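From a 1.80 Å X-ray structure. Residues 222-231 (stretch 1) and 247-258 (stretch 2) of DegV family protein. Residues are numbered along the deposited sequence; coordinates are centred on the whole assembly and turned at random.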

# COMPACT_ATOMS: atom_id res chain seq x y z
N GLU A 222 -15.06 -13.64 2.74
CA GLU A 222 -16.45 -13.86 3.13
C GLU A 222 -17.22 -12.56 3.43
O GLU A 222 -18.07 -12.52 4.33
CB GLU A 222 -16.47 -14.79 4.36
CG GLU A 222 -16.10 -16.22 4.00
CD GLU A 222 -16.28 -17.21 5.15
OE1 GLU A 222 -16.49 -16.76 6.31
OE2 GLU A 222 -16.19 -18.44 4.87
N GLY A 223 -16.90 -11.50 2.71
CA GLY A 223 -17.66 -10.26 2.83
C GLY A 223 -17.17 -9.25 3.85
O GLY A 223 -17.89 -8.32 4.17
N GLY A 224 -15.96 -9.42 4.36
CA GLY A 224 -15.37 -8.48 5.31
C GLY A 224 -14.81 -7.22 4.67
O GLY A 224 -15.04 -6.93 3.50
N LYS A 225 -14.04 -6.47 5.44
CA LYS A 225 -13.55 -5.19 5.01
C LYS A 225 -12.78 -5.30 3.68
O LYS A 225 -12.00 -6.22 3.48
CB LYS A 225 -12.67 -4.61 6.12
CG LYS A 225 -12.13 -3.25 5.82
CD LYS A 225 -11.24 -2.75 6.94
CE LYS A 225 -12.00 -2.49 8.19
NZ LYS A 225 -11.24 -1.60 9.11
N LEU A 226 -13.03 -4.35 2.79
CA LEU A 226 -12.48 -4.31 1.44
C LEU A 226 -12.03 -2.88 1.14
O LEU A 226 -12.79 -1.93 1.34
CB LEU A 226 -13.57 -4.67 0.42
CG LEU A 226 -13.27 -4.45 -1.08
CD1 LEU A 226 -12.18 -5.40 -1.50
CD2 LEU A 226 -14.56 -4.64 -1.91
N ARG A 227 -10.80 -2.73 0.67
CA ARG A 227 -10.24 -1.42 0.36
C ARG A 227 -9.63 -1.50 -1.03
O ARG A 227 -8.87 -2.41 -1.32
CB ARG A 227 -9.17 -1.01 1.41
CG ARG A 227 -9.74 -0.81 2.83
CD ARG A 227 -10.69 0.36 2.89
NE ARG A 227 -11.27 0.57 4.22
CZ ARG A 227 -12.45 0.13 4.65
NH1 ARG A 227 -13.28 -0.53 3.86
NH2 ARG A 227 -12.81 0.42 5.89
N ILE A 228 -10.01 -0.57 -1.90
CA ILE A 228 -9.53 -0.57 -3.28
C ILE A 228 -8.98 0.82 -3.62
O ILE A 228 -9.71 1.82 -3.50
CB ILE A 228 -10.67 -0.88 -4.28
CG1 ILE A 228 -11.45 -2.15 -3.89
CG2 ILE A 228 -10.13 -0.94 -5.73
CD1 ILE A 228 -12.74 -2.43 -4.75
N CYS A 229 -7.71 0.89 -4.03
CA CYS A 229 -7.16 2.12 -4.57
C CYS A 229 -6.92 1.96 -6.07
O CYS A 229 -6.81 0.83 -6.59
CB CYS A 229 -5.90 2.60 -3.83
SG CYS A 229 -4.49 1.74 -4.27
N HIS A 230 -6.94 3.08 -6.78
CA HIS A 230 -6.80 3.13 -8.20
C HIS A 230 -5.94 4.30 -8.62
O HIS A 230 -5.86 5.32 -7.93
CB HIS A 230 -8.17 3.20 -8.88
CG HIS A 230 -8.89 4.48 -8.63
ND1 HIS A 230 -8.69 5.61 -9.39
CD2 HIS A 230 -9.75 4.83 -7.65
CE1 HIS A 230 -9.42 6.60 -8.90
NE2 HIS A 230 -10.08 6.15 -7.85
N VAL A 231 -5.31 4.14 -9.77
CA VAL A 231 -4.50 5.17 -10.39
C VAL A 231 -5.26 5.61 -11.63
O VAL A 231 -5.13 5.00 -12.71
CB VAL A 231 -3.13 4.64 -10.83
CG1 VAL A 231 -2.28 5.81 -11.34
CG2 VAL A 231 -2.45 3.88 -9.68
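Stretch 2 (247-258) AYGTTDVCVYKA

Stretch 2 leaves a helix at Tyr248, turns through Gly249, whose positive phi favours glycine, and from Val253 to Lys257 runs as a β-strand beside the strand of stretch 1 that ends at His230. The two strands are parallel, their axes inclined by 21° (signed crossing angle -21°) and 4.7 Å apart at closest approach. Leu226 pairs with Val253, Arg227 with Cys254, Ile228 with Val255 and Cys229 with Tyr256.

As in any parallel pair, Leu226 and Ile228 each bond to the two residues on either side of their paired partner. Leu226 N donates to Asp252 O (3.0 Å) and Leu226 O accepts from Cys254 N (3.2 Å); Ile228 N then binds Cys254 O, and Ile228 O binds Tyr256 N, both at 2.9 Å. The ladder ends with Ala258 N to His230 O, 2.9 Å and nearly straight.

Asp252, just ahead of the strand, covers much surface. Its CA-to-CB bond points toward stretch 1, and with chi1 t its carboxylate meets the guanidinium of Arg227 near the plane of that group: OD1 lies 3.0 Å from both NH1 and NH2 of Arg227, a salt bridge that suits a buried arginine. Arg227 NH1 also holds Leu226 O at 2.9 Å, while Cys254 CB lies over one guanidinium face, a place a small side chain fills well.

Tyr256, on the same side of the sheet as Arg227, Cys254 and Cys229, folds back over stretch 1 with chi1 p. Cys229 CB sits over its ring, 3.7 Å from Tyr256 CE2, in a CH-π contact, so the broad aromatic face covers a compact neighbour. The other side is aliphatic: Leu226 CD2 packs 3.7 Å from Val253 CG1, and β-branched Val255 faces Ile228, with CG2 of Val255 4.3 Å from CD1 of Ile228.

At the end of the ladder, Ala258 points its methyl toward stretch 1, CB lying 3.9 Å from Val231 CG2.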

# COMPACT_ATOMS: atom_id res chain seq x y z
N ALA A 247 -21.68 -10.24 -4.82
CA ALA A 247 -21.30 -11.65 -4.66
C ALA A 247 -21.14 -12.05 -3.20
O ALA A 247 -21.43 -13.19 -2.84
CB ALA A 247 -20.01 -11.93 -5.43
N TYR A 248 -20.68 -11.13 -2.36
CA TYR A 248 -20.35 -11.47 -0.97
C TYR A 248 -21.16 -10.73 0.09
O TYR A 248 -21.04 -11.05 1.26
CB TYR A 248 -18.87 -11.24 -0.73
CG TYR A 248 -17.96 -12.02 -1.66
CD1 TYR A 248 -17.62 -13.34 -1.40
CD2 TYR A 248 -17.44 -11.43 -2.79
CE1 TYR A 248 -16.79 -14.06 -2.27
CE2 TYR A 248 -16.60 -12.12 -3.65
CZ TYR A 248 -16.28 -13.43 -3.39
OH TYR A 248 -15.45 -14.11 -4.25
N GLY A 249 -21.94 -9.73 -0.29
CA GLY A 249 -22.75 -8.98 0.67
C GLY A 249 -21.96 -7.97 1.48
O GLY A 249 -22.43 -7.50 2.49
N THR A 250 -20.76 -7.64 1.02
CA THR A 250 -19.89 -6.69 1.70
C THR A 250 -20.58 -5.35 1.91
O THR A 250 -21.21 -4.84 1.00
CB THR A 250 -18.65 -6.46 0.87
OG1 THR A 250 -18.13 -7.72 0.44
CG2 THR A 250 -17.59 -5.66 1.65
N THR A 251 -20.45 -4.79 3.10
CA THR A 251 -20.93 -3.43 3.39
C THR A 251 -19.77 -2.48 3.72
O THR A 251 -19.94 -1.27 3.60
CB THR A 251 -21.93 -3.41 4.53
OG1 THR A 251 -21.36 -4.00 5.69
CG2 THR A 251 -23.23 -4.16 4.14
N ASP A 252 -18.62 -3.01 4.14
CA ASP A 252 -17.50 -2.15 4.52
C ASP A 252 -16.48 -2.05 3.39
O ASP A 252 -15.48 -2.77 3.37
CB ASP A 252 -16.85 -2.65 5.82
CG ASP A 252 -15.85 -1.65 6.39
OD1 ASP A 252 -15.58 -0.61 5.76
OD2 ASP A 252 -15.35 -1.93 7.49
N VAL A 253 -16.75 -1.14 2.46
CA VAL A 253 -15.96 -0.96 1.25
C VAL A 253 -15.58 0.50 1.13
O VAL A 253 -16.38 1.38 1.44
CB VAL A 253 -16.74 -1.35 -0.02
CG1 VAL A 253 -15.83 -1.27 -1.28
CG2 VAL A 253 -17.27 -2.74 0.12
N CYS A 254 -14.36 0.75 0.71
CA CYS A 254 -13.93 2.09 0.37
C CYS A 254 -13.09 2.02 -0.92
O CYS A 254 -12.15 1.22 -1.01
CB CYS A 254 -13.12 2.70 1.51
SG CYS A 254 -12.71 4.44 1.22
N VAL A 255 -13.44 2.87 -1.89
CA VAL A 255 -12.68 3.05 -3.13
C VAL A 255 -12.07 4.44 -3.08
O VAL A 255 -12.77 5.43 -2.82
CB VAL A 255 -13.61 2.99 -4.35
CG1 VAL A 255 -12.90 3.49 -5.64
CG2 VAL A 255 -14.17 1.57 -4.52
N TYR A 256 -10.77 4.54 -3.35
CA TYR A 256 -10.09 5.82 -3.23
C TYR A 256 -8.86 5.89 -4.11
O TYR A 256 -8.42 4.90 -4.67
CB TYR A 256 -9.71 6.07 -1.76
CG TYR A 256 -8.85 4.98 -1.18
CD1 TYR A 256 -9.43 3.79 -0.74
CD2 TYR A 256 -7.48 5.13 -1.06
CE1 TYR A 256 -8.65 2.76 -0.24
CE2 TYR A 256 -6.70 4.12 -0.53
CZ TYR A 256 -7.30 2.94 -0.13
OH TYR A 256 -6.57 1.93 0.39
N LYS A 257 -8.32 7.10 -4.25
CA LYS A 257 -7.18 7.32 -5.13
C LYS A 257 -5.86 6.87 -4.49
O LYS A 257 -5.58 7.13 -3.32
CB LYS A 257 -7.05 8.79 -5.50
CG LYS A 257 -8.24 9.36 -6.25
CD LYS A 257 -7.98 10.82 -6.62
CE LYS A 257 -9.15 11.39 -7.38
NZ LYS A 257 -10.35 11.40 -6.50
N ALA A 258 -5.01 6.27 -5.31
CA ALA A 258 -3.63 5.98 -4.93
C ALA A 258 -2.84 7.27 -4.71
O ALA A 258 -3.16 8.32 -5.28
CB ALA A 258 -2.97 5.12 -6.00
O HOH W 1 -18.32 -5.71 5.06